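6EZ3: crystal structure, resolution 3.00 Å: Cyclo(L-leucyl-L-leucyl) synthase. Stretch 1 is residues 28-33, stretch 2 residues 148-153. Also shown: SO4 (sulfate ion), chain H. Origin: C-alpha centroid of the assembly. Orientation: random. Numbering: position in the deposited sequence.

Stretch 1 28-33: SPFTSK
Stretch 2, residues 148-153: QSKGKN

Residues 28-33 and 148-153 of one chain, at least 118 positions apart where they touch, meet in a contact that buries 327 Å² summed over both sides. Stretch 1 has no regular secondary structure. Ser28 (phi/psi -102/143), Pro29 (-84/150) and Thr31 (-95/145) are extended, Phe30 takes left-handed values (59/13), and Ser32 (-61/-41) and Lys33 (-63/-51) fall in the helical region. Stretch 2 carries the end of a helix, Gln148 (-68/-55) and Ser149 (-54/-29), which Lys150 (-96/10) is the first to leave; Gly151 (-76/86) and Lys152 (-121/-44) follow. The segments 29-32 and 149-152 run 75° apart, and their register is set by Phe30 and Lys150, whose CA atoms lie 5.6 Å from each other.

No hydrogen bond or salt bridge links the stretches, and the contact rests on packing, much of it by the aliphatic parts of two lysines. Lys150 is buried and contributes the largest covered area. Its chain (chi1 -80°, chi2 120°, chi3 -169°, chi4 155°) passes the Phe30 side chain, with Lys150 CG 4.0 Å from Phe30 CB and at the edge of the ring, near its plane. The CA-to-CB bond of Phe30 points toward stretch 2, and chi1 of -39° (m) with chi2 of 113° then carries the ring away from it. Farther along, Lys150 CE lies 4.0 Å from Pro29 CD, on a ring of C-gamma endo pucker, and 4.3 Å from Thr31 CG2. Thr31 CG2, placed by a p rotamer (66°), also packs 4.0 Å from Ser149 OG, linking the helix end to this cluster.

Lysine methylenes also meet backbone carbonyls. Pro29 O is 3.3 Å from Lys150 CE, and Phe30 O is 3.2 Å from Lys152 CD. The CA-to-CB bond of Lys152 points toward stretch 1, and its side chain (chi1 -68°, chi2 -152°, chi3 154°, chi4 -64°) reaches past Thr31, Lys152 CE lying 4.0 Å from Thr31 C, so that Lys152 NZ ends 3.5 Å from Ser32 CB. Ser32 has an off-rotamer chi1 of 21°.

The hydrogen bonds here lie within each stretch or go to a bound ion. Gly151 N donates to Gln148 O at 2.8 Å, closing a turn at the end of the helix; a CB on Gly151 would clash with that same oxygen. A weak bond from Lys152 N to Lys150 O (3.1 Å) continues the turn. In stretch 1, Thr31 OG1 donates weakly to Ser28 O at 3.4 Å, spanning Pro29 and Phe30. Ser149, chi1 -155° (t), directs its hydroxyl to a sulfate ion, probably from the crystallisation liquor, with Ser149 OG donating to SO4 O4 at 2.8 Å.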

# COMPACT_ATOMS: atom_id res chain seq x y z
N SER A 28 -1.30 -0.25 -7.21
CA SER A 28 -1.57 -1.68 -7.10
C SER A 28 -1.29 -2.49 -8.37
O SER A 28 -1.59 -2.03 -9.48
CB SER A 28 -3.01 -1.91 -6.64
OG SER A 28 -3.14 -1.73 -5.24
N PRO A 29 -0.77 -3.73 -8.23
CA PRO A 29 -0.46 -4.52 -9.43
C PRO A 29 -1.68 -5.26 -9.98
O PRO A 29 -2.57 -5.65 -9.23
CB PRO A 29 0.61 -5.49 -8.95
CG PRO A 29 0.26 -5.73 -7.52
CD PRO A 29 -0.37 -4.46 -7.00
N PHE A 30 -1.68 -5.46 -11.31
CA PHE A 30 -2.67 -6.23 -12.05
C PHE A 30 -4.10 -5.71 -11.92
O PHE A 30 -5.03 -6.39 -12.34
CB PHE A 30 -2.58 -7.74 -11.70
CG PHE A 30 -1.16 -8.28 -11.51
CD1 PHE A 30 -0.73 -8.71 -10.26
CD2 PHE A 30 -0.27 -8.34 -12.58
CE1 PHE A 30 0.58 -9.20 -10.08
CE2 PHE A 30 1.03 -8.84 -12.40
CZ PHE A 30 1.45 -9.26 -11.15
N THR A 31 -4.28 -4.50 -11.38
CA THR A 31 -5.62 -3.90 -11.22
C THR A 31 -5.96 -2.99 -12.38
O THR A 31 -5.09 -2.32 -12.95
CB THR A 31 -5.80 -3.19 -9.87
OG1 THR A 31 -4.93 -2.07 -9.80
CG2 THR A 31 -5.61 -4.14 -8.66
N SER A 32 -7.24 -3.00 -12.74
CA SER A 32 -7.82 -2.22 -13.82
C SER A 32 -7.66 -0.70 -13.60
O SER A 32 -7.36 0.02 -14.57
CB SER A 32 -9.29 -2.59 -14.02
OG SER A 32 -9.87 -3.20 -12.87
N LYS A 33 -7.85 -0.23 -12.34
CA LYS A 33 -7.78 1.19 -11.99
C LYS A 33 -6.40 1.79 -12.22
O LYS A 33 -6.31 2.83 -12.86
CB LYS A 33 -8.27 1.46 -10.55
CG LYS A 33 -8.41 2.96 -10.24
CD LYS A 33 -9.50 3.22 -9.25
CE LYS A 33 -9.91 4.66 -9.20
NZ LYS A 33 -10.96 4.97 -10.21
N GLN A 148 -9.51 -11.30 -5.30
CA GLN A 148 -10.66 -10.92 -6.13
C GLN A 148 -10.27 -9.77 -7.05
O GLN A 148 -10.43 -9.90 -8.26
CB GLN A 148 -11.87 -10.55 -5.23
CG GLN A 148 -13.06 -9.88 -5.96
CD GLN A 148 -13.25 -8.40 -5.64
OE1 GLN A 148 -12.41 -7.74 -4.98
NE2 GLN A 148 -14.37 -7.84 -6.10
N SER A 149 -9.75 -8.66 -6.47
CA SER A 149 -9.35 -7.43 -7.18
C SER A 149 -8.36 -7.65 -8.34
O SER A 149 -8.38 -6.88 -9.31
CB SER A 149 -8.80 -6.41 -6.19
OG SER A 149 -8.96 -5.10 -6.71
N LYS A 150 -7.52 -8.71 -8.24
CA LYS A 150 -6.53 -9.10 -9.25
C LYS A 150 -7.07 -10.20 -10.21
O LYS A 150 -6.31 -10.74 -11.02
CB LYS A 150 -5.19 -9.49 -8.58
CG LYS A 150 -4.33 -8.28 -8.19
CD LYS A 150 -4.03 -8.20 -6.70
CE LYS A 150 -3.41 -6.89 -6.28
NZ LYS A 150 -3.66 -6.55 -4.85
N GLY A 151 -8.38 -10.49 -10.11
CA GLY A 151 -9.11 -11.45 -10.95
C GLY A 151 -9.40 -10.91 -12.34
O GLY A 151 -10.46 -10.33 -12.59
N LYS A 152 -8.41 -11.10 -13.24
CA LYS A 152 -8.39 -10.67 -14.65
C LYS A 152 -8.21 -11.90 -15.59
O LYS A 152 -8.90 -11.98 -16.62
CB LYS A 152 -7.23 -9.67 -14.89
CG LYS A 152 -7.39 -8.31 -14.22
CD LYS A 152 -6.65 -7.24 -15.01
CE LYS A 152 -7.24 -5.87 -14.81
NZ LYS A 152 -8.64 -5.78 -15.34
N ASN A 153 -7.28 -12.83 -15.23
CA ASN A 153 -6.97 -14.06 -15.97
C ASN A 153 -7.69 -15.29 -15.38
O ASN A 153 -8.24 -15.26 -14.27
CB ASN A 153 -5.44 -14.28 -16.01
CG ASN A 153 -4.95 -15.29 -17.03
OD1 ASN A 153 -4.95 -15.03 -18.25
ND2 ASN A 153 -4.44 -16.42 -16.56
S SO4 H . -11.52 -2.50 -6.76
O1 SO4 H . -12.29 -1.80 -5.73
O2 SO4 H . -12.07 -3.85 -6.96
O3 SO4 H . -11.59 -1.76 -8.02
O4 SO4 H . -10.12 -2.61 -6.31